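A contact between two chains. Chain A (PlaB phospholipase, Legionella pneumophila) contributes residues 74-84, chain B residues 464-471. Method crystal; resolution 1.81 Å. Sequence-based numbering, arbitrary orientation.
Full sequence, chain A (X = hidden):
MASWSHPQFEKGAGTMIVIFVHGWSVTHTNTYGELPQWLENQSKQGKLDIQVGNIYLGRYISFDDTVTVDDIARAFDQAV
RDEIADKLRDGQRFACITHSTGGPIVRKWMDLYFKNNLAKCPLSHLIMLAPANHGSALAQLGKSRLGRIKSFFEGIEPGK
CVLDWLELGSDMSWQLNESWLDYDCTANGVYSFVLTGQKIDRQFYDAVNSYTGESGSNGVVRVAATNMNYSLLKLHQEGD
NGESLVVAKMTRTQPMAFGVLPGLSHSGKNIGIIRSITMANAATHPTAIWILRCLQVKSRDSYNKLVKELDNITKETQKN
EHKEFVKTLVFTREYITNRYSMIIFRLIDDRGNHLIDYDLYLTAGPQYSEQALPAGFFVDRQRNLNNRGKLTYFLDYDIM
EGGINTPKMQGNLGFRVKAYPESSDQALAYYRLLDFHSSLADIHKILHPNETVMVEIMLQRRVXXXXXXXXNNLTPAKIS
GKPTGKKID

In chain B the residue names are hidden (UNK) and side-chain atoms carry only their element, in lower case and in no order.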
# COMPACT_ATOMS: atom_id res chain seq x y z
N ARG A 74 -14.81 10.62 26.52
CA ARG A 74 -14.95 12.04 26.85
C ARG A 74 -16.41 12.49 26.75
O ARG A 74 -16.88 13.29 27.57
CB ARG A 74 -14.12 12.91 25.90
CG ARG A 74 -12.60 12.92 26.11
CD ARG A 74 -11.91 13.84 25.07
NE ARG A 74 -12.36 15.24 25.17
CZ ARG A 74 -12.23 16.16 24.20
NH1 ARG A 74 -11.66 15.84 23.05
NH2 ARG A 74 -12.67 17.40 24.39
N ALA A 75 -17.11 12.05 25.71
CA ALA A 75 -18.50 12.46 25.55
C ALA A 75 -19.39 11.86 26.63
O ALA A 75 -20.36 12.49 27.06
CB ALA A 75 -19.01 12.09 24.16
N PHE A 76 -19.08 10.64 27.08
CA PHE A 76 -19.81 10.06 28.20
C PHE A 76 -19.73 10.96 29.43
O PHE A 76 -20.74 11.22 30.10
CB PHE A 76 -19.28 8.67 28.53
CG PHE A 76 -19.97 8.02 29.70
CD1 PHE A 76 -21.30 7.64 29.60
CD2 PHE A 76 -19.31 7.79 30.88
CE1 PHE A 76 -21.95 7.04 30.67
CE2 PHE A 76 -19.96 7.20 31.95
CZ PHE A 76 -21.29 6.82 31.84
N ASP A 77 -18.54 11.48 29.71
CA ASP A 77 -18.41 12.36 30.86
C ASP A 77 -19.31 13.58 30.73
O ASP A 77 -19.95 13.99 31.71
CB ASP A 77 -16.96 12.81 31.04
CG ASP A 77 -16.73 13.44 32.39
OD1 ASP A 77 -16.85 12.71 33.40
OD2 ASP A 77 -16.45 14.65 32.45
N GLN A 78 -19.37 14.16 29.54
CA GLN A 78 -20.24 15.31 29.32
C GLN A 78 -21.70 14.92 29.43
O GLN A 78 -22.50 15.65 30.02
CB GLN A 78 -19.95 15.93 27.95
CG GLN A 78 -20.71 17.21 27.67
CD GLN A 78 -20.17 18.39 28.45
OE1 GLN A 78 -18.95 18.56 28.61
NE2 GLN A 78 -21.07 19.24 28.91
N ALA A 79 -22.06 13.76 28.85
CA ALA A 79 -23.43 13.28 28.95
C ALA A 79 -23.87 13.13 30.40
O ALA A 79 -24.98 13.51 30.76
CB ALA A 79 -23.57 11.94 28.20
N VAL A 80 -22.99 12.57 31.24
CA VAL A 80 -23.31 12.39 32.66
C VAL A 80 -23.50 13.74 33.33
O VAL A 80 -24.50 13.97 34.04
CB VAL A 80 -22.21 11.57 33.35
CG1 VAL A 80 -22.35 11.65 34.86
CG2 VAL A 80 -22.26 10.13 32.89
N ARG A 81 -22.56 14.66 33.14
CA ARG A 81 -22.69 15.98 33.73
C ARG A 81 -23.93 16.70 33.21
O ARG A 81 -24.62 17.39 33.97
CB ARG A 81 -21.44 16.81 33.48
CG ARG A 81 -20.27 16.34 34.33
CD ARG A 81 -19.02 17.19 34.14
NE ARG A 81 -18.28 16.80 32.94
CZ ARG A 81 -18.23 17.52 31.82
NH1 ARG A 81 -18.86 18.68 31.73
NH2 ARG A 81 -17.52 17.07 30.79
N ASP A 82 -24.25 16.54 31.93
CA ASP A 82 -25.39 17.25 31.38
C ASP A 82 -26.71 16.80 32.00
O ASP A 82 -27.65 17.60 32.08
CB ASP A 82 -25.44 17.07 29.86
CG ASP A 82 -24.52 18.03 29.11
OD1 ASP A 82 -23.83 18.86 29.74
OD2 ASP A 82 -24.49 17.97 27.86
N GLU A 83 -26.83 15.55 32.44
CA GLU A 83 -28.13 15.01 32.82
C GLU A 83 -28.29 14.74 34.31
O GLU A 83 -29.39 14.93 34.83
CB GLU A 83 -28.41 13.71 32.07
CG GLU A 83 -28.86 13.93 30.63
CD GLU A 83 -30.25 14.53 30.53
OE1 GLU A 83 -30.94 14.64 31.57
OE2 GLU A 83 -30.65 14.89 29.40
N ILE A 84 -27.24 14.32 35.02
CA ILE A 84 -27.39 13.95 36.42
C ILE A 84 -26.39 14.66 37.33
O ILE A 84 -26.13 14.20 38.45
CB ILE A 84 -27.28 12.43 36.60
CG1 ILE A 84 -25.90 11.93 36.14
CG2 ILE A 84 -28.36 11.72 35.81
CD1 ILE A 84 -25.67 10.48 36.47
N UNK B 464 -18.78 16.76 19.14
CA UNK B 464 -20.16 17.16 19.35
C UNK B 464 -20.82 16.31 20.44
O UNK B 464 -20.55 15.11 20.57
o UNK B 464 -23.22 17.30 18.73
c UNK B 464 -22.26 17.79 18.10
o UNK B 464 -22.31 18.89 17.51
c UNK B 464 -20.95 17.04 18.05
N UNK B 465 -21.70 16.94 21.20
CA UNK B 465 -22.33 16.24 22.32
C UNK B 465 -23.16 15.05 21.87
O UNK B 465 -23.45 14.18 22.69
c UNK B 465 -23.12 19.09 24.83
c UNK B 465 -23.19 17.21 23.13
n UNK B 465 -23.38 20.34 27.35
n UNK B 465 -21.59 21.71 26.89
n UNK B 465 -22.27 20.16 25.34
c UNK B 465 -22.42 20.74 26.53
c UNK B 465 -22.36 18.26 23.83
N UNK B 466 -23.52 14.96 20.59
CA UNK B 466 -24.31 13.83 20.13
C UNK B 466 -23.55 12.51 20.24
O UNK B 466 -24.18 11.46 20.35
c UNK B 466 -24.77 14.06 18.69
o UNK B 466 -25.71 15.13 18.67
c UNK B 466 -25.43 12.81 18.13
N UNK B 467 -22.21 12.55 20.23
CA UNK B 467 -21.44 11.31 20.30
C UNK B 467 -21.89 10.45 21.48
O UNK B 467 -21.81 9.21 21.41
c UNK B 467 -19.94 11.64 20.36
c UNK B 467 -19.11 10.41 20.67
c UNK B 467 -19.50 12.24 19.02
N UNK B 468 -22.38 11.06 22.55
CA UNK B 468 -22.91 10.29 23.68
C UNK B 468 -23.95 11.13 24.41
O UNK B 468 -23.64 12.24 24.87
c UNK B 468 -22.69 6.28 26.87
c UNK B 468 -21.80 9.86 24.64
c UNK B 468 -21.48 6.41 26.18
c UNK B 468 -22.11 8.61 25.42
c UNK B 468 -21.21 7.57 25.47
c UNK B 468 -23.31 8.48 26.11
c UNK B 468 -23.60 7.33 26.84
N UNK B 469 -25.16 10.60 24.53
CA UNK B 469 -26.22 11.20 25.32
C UNK B 469 -26.81 10.12 26.23
O UNK B 469 -26.72 8.93 25.94
c UNK B 469 -26.78 14.27 24.12
c UNK B 469 -26.85 12.89 23.46
n UNK B 469 -26.24 16.35 25.95
c UNK B 469 -25.30 15.45 25.71
c UNK B 469 -27.32 11.81 24.43
n UNK B 469 -24.12 15.54 26.33
n UNK B 469 -25.53 14.45 24.85
N UNK B 470 -27.42 10.55 27.34
CA UNK B 470 -28.20 9.66 28.19
C UNK B 470 -29.56 10.29 28.44
O UNK B 470 -29.68 11.51 28.56
c UNK B 470 -27.49 9.33 29.52
c UNK B 470 -26.78 10.29 31.76
c UNK B 470 -27.33 10.58 30.38
c UNK B 470 -26.13 8.70 29.25
N UNK B 471 -30.59 9.45 28.51
CA UNK B 471 -31.96 9.88 28.69
C UNK B 471 -32.70 8.88 29.56
O UNK B 471 -32.50 7.67 29.43
o UNK B 471 -34.08 10.00 27.52
c UNK B 471 -32.68 10.00 27.34
O HOH W 1 -21.73 14.22 25.35
O HOH W 2 -26.84 13.39 28.04

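Position 464 carries four side-chain atoms, two carbons of which the second holds two oxygens; this carboxylate lies beyond reach of the helix of chain A, with its CA-to-CB bond pointing away. It is D464(B), and its OD1 accepts a hydrogen bond from the backbone N of position 466, 3.0 Å away.

Position 465 has three carbons, a nitrogen, and a carbon bearing two more nitrogens. Its CA-to-CB bond points sideways, but the planar end reaches a carboxylate oxygen of chain A. This guanidinium identifies R465(B): NH1 donates to D82(A) OD2 at 2.7 Å in a salt bridge. Q78(A) NE2 lies over one face of the group, 3.0 Å from R465(B) NH1; both are donors, so no hydrogen bond joins them. Q78(A) NE2 instead donates to D82(A) OD1 at 2.9 Å.

At position 466, one carbon carries an oxygen and a carbon, and the side chain touches nothing on chain A. It is T466(B).

At position 467, three carbons fork at the first, and one branch touches a methyl group of the helix. It is V467(B), with CG1 3.9 Å from A75(A) CB.

Position 468 shows one carbon followed by a six-carbon ring without heteroatoms, resting against A75(A), F76(A) and A79(A). This is F468(B). Its CB lies 3.6 Å from A75(A) CB, and its ring presents a face to the edge of the F76(A) ring, the centroids 5.0 Å apart.

Position 469 again has three carbons, a nitrogen and a carbon with two nitrogens. The guanidinium marks R469(B); although CA-to-CB points away, the side chain, with chi1 and chi2 both m and chi3 p, brings its end back to the helix. NH2 and NH1 donate to D82(A) OD2 at 2.9 and 3.1 Å, while NE donates to F468(B) O at 2.9 Å, holding the bend.

Position 470 has four carbons forked at the first, one arm two carbons long, lying along A79(A), V80(A) and E83(A). It is I470(B); CG1 is 3.7 Å from E83(A) CG, and CD1 is 4.2 Å from V80(A) CA.

Position 471 has one carbon and one oxygen, with no contact to chain A; its CA-to-CB bond points away from the helix: S471(B).

The helix and strand run at 31° to each other, approaching to 6.9 Å. The small side chains of A75(A) and A79(A) face the strand, leaving their backbone close to it, while F468(B) and I470(B) supply apolar packing. Two arginines converge on one oxygen of D82(A), and water 1 joins A75(A) O and F468(B) O, each at 2.8 Å from its oxygen, to R469(B) NH2 at 2.9 Å.

Chain B (464-471) DRTVFRIS
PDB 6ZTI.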